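Local coordinates for protein succinate-semialdehyde dehydrogenase (Streptococcus pyogenes MGAS1882, PDB 4OGD) that oxidises succinic semialdehyde to succinate with NADP+ as cofactor, as a member of the aldehyde dehydrogenase family, at residues Gly123-Val128 and Val148-Val153. Numbering follows the deposited sequence.
Sequences GVILAV and VGNPMV
Asn150 meets Gly123 just ahead of a parallel strand pair, and its side chain is the piece to follow. Asn150 CB lies 3.2 Å from Gly123 O and also touches CG1 of Ile125. From there CG, facing the same carbonyl, lies anti to its own carbonyl carbon (chi1 -70°), which brings OD1 within 3.1 Å of Gly123 N; the hydrogen bond is almost straight at the N-H (175°), but the donor stands above the plane of the side-chain carbonyl and not on a lone pair. The same oxygen also accepts from Thr122 N, so two successive amides grip it. At the other branch, ND2 passes 4.0 Å from Ile125 CG1 and donates to Phe446 O and Asn145 OD1. Both polar ends of this buried amide are therefore satisfied, and its rotation is fixed.

Beyond it the backbones zip up: Ile125 N donates to Pro151 O, Ile125 O accepts from Val153 N, and Ala127 N reaches Val153 O at 2.8 Å. On one face of the sheet, Met152 bends at chi3 (-72°), with SD 3.8 Å from Ala127 CB and CE near Ile125 CG2. On the other, Val153 sets CG1 against Val124 CG1 and CG2 4.0 Å from Leu126 CD1.

This is the right-handed beta-alpha-beta crossover of a Rossmann-type sheet: helix 136-148, closed by a Schellman motif at Gly149, packs on the Met152 and Ala127 face, helix 22-41 lies against Val124, Pro151 and Val153, and strand 200-206 flanks 124-128 on its far edge.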
loop_
_atom_site.group_PDB
_atom_site.type_symbol
_atom_site.label_atom_id
_atom_site.label_comp_id
_atom_site.label_asym_id
_atom_site.label_seq_id
_atom_site.Cartn_x
_atom_site.Cartn_y
_atom_site.Cartn_z
ATOM N N GLY A 123 2.690 14.731 -2.758
ATOM C CA GLY A 123 3.958 15.316 -2.355
ATOM C C GLY A 123 5.178 14.734 -3.038
ATOM O O GLY A 123 5.096 14.280 -4.175
ATOM N N VAL A 124 6.312 14.751 -2.341
ATOM C CA VAL A 124 7.572 14.265 -2.909
ATOM C C VAL A 124 7.680 12.756 -2.702
ATOM O O VAL A 124 7.449 12.249 -1.600
ATOM C CB VAL A 124 8.789 14.968 -2.278
ATOM C CG1 VAL A 124 10.091 14.505 -2.942
ATOM C CG2 VAL A 124 8.632 16.480 -2.388
ATOM N N ILE A 125 8.013 12.043 -3.771
ATOM C CA ILE A 125 8.148 10.590 -3.710
ATOM C C ILE A 125 9.619 10.205 -3.824
ATOM O O ILE A 125 10.314 10.669 -4.731
ATOM C CB ILE A 125 7.365 9.920 -4.854
ATOM C CG1 ILE A 125 5.881 10.283 -4.771
ATOM C CG2 ILE A 125 7.562 8.409 -4.833
ATOM C CD1 ILE A 125 5.231 9.871 -3.468
ATOM N N LEU A 126 10.097 9.378 -2.895
ATOM C CA LEU A 126 11.418 8.769 -3.021
ATOM C C LEU A 126 11.330 7.470 -3.804
ATOM O O LEU A 126 10.611 6.544 -3.412
ATOM C CB LEU A 126 12.030 8.486 -1.645
ATOM C CG LEU A 126 13.287 7.614 -1.673
ATOM C CD1 LEU A 126 14.447 8.293 -2.399
ATOM C CD2 LEU A 126 13.710 7.213 -0.262
ATOM N N ALA A 127 12.066 7.407 -4.907
ATOM C CA ALA A 127 12.187 6.180 -5.679
ATOM C C ALA A 127 13.559 5.579 -5.426
ATOM O O ALA A 127 14.578 6.269 -5.531
ATOM C CB ALA A 127 11.985 6.462 -7.172
ATOM N N VAL A 128 13.582 4.303 -5.055
ATOM C CA VAL A 128 14.837 3.584 -4.869
ATOM C C VAL A 128 14.863 2.508 -5.946
ATOM O O VAL A 128 14.018 1.620 -5.947
ATOM C CB VAL A 128 14.928 2.948 -3.470
ATOM C CG1 VAL A 128 16.270 2.246 -3.297
ATOM C CG2 VAL A 128 14.737 4.006 -2.393
ATOM N N VAL A 148 0.677 13.001 -12.294
ATOM C CA VAL A 148 -0.223 13.443 -11.217
ATOM C C VAL A 148 0.295 14.704 -10.520
ATOM O O VAL A 148 -0.487 15.499 -9.982
ATOM C CB VAL A 148 -0.535 12.337 -10.181
ATOM C CG1 VAL A 148 0.612 12.162 -9.206
ATOM C CG2 VAL A 148 -1.807 12.689 -9.406
ATOM N N GLY A 149 1.610 14.907 -10.556
ATOM C CA GLY A 149 2.204 16.075 -9.926
ATOM C C GLY A 149 2.941 15.808 -8.619
ATOM O O GLY A 149 3.001 16.679 -7.760
ATOM N N ASN A 150 3.483 14.604 -8.462
ATOM C CA ASN A 150 4.362 14.285 -7.334
ATOM C C ASN A 150 5.804 14.404 -7.799
ATOM O O ASN A 150 6.270 13.543 -8.561
ATOM C CB ASN A 150 4.170 12.834 -6.859
ATOM C CG ASN A 150 2.835 12.586 -6.182
ATOM O OD1 ASN A 150 2.242 13.476 -5.592
ATOM N ND2 ASN A 150 2.367 11.348 -6.255
ATOM N N PRO A 151 6.522 15.457 -7.363
ATOM C CA PRO A 151 7.955 15.522 -7.681
ATOM C C PRO A 151 8.674 14.294 -7.112
ATOM O O PRO A 151 8.220 13.723 -6.112
ATOM C CB PRO A 151 8.420 16.803 -6.963
ATOM C CG PRO A 151 7.160 17.633 -6.799
ATOM C CD PRO A 151 6.098 16.582 -6.505
ATOM N N MET A 152 9.771 13.882 -7.740
ATOM C CA MET A 152 10.445 12.652 -7.347
ATOM C C MET A 152 11.909 12.914 -6.999
ATOM O O MET A 152 12.576 13.764 -7.611
ATOM C CB MET A 152 10.331 11.638 -8.492
ATOM C CG MET A 152 11.078 10.328 -8.299
ATOM S SD MET A 152 10.491 9.081 -9.477
ATOM C CE MET A 152 8.885 8.743 -8.767
ATOM N N VAL A 153 12.402 12.205 -5.994
ATOM C CA VAL A 153 13.840 12.153 -5.741
ATOM C C VAL A 153 14.253 10.696 -5.874
ATOM O O VAL A 153 13.509 9.785 -5.475
ATOM C CB VAL A 153 14.239 12.764 -4.372
ATOM C CG1 VAL A 153 13.916 14.256 -4.352
ATOM C CG2 VAL A 153 13.525 12.059 -3.221
#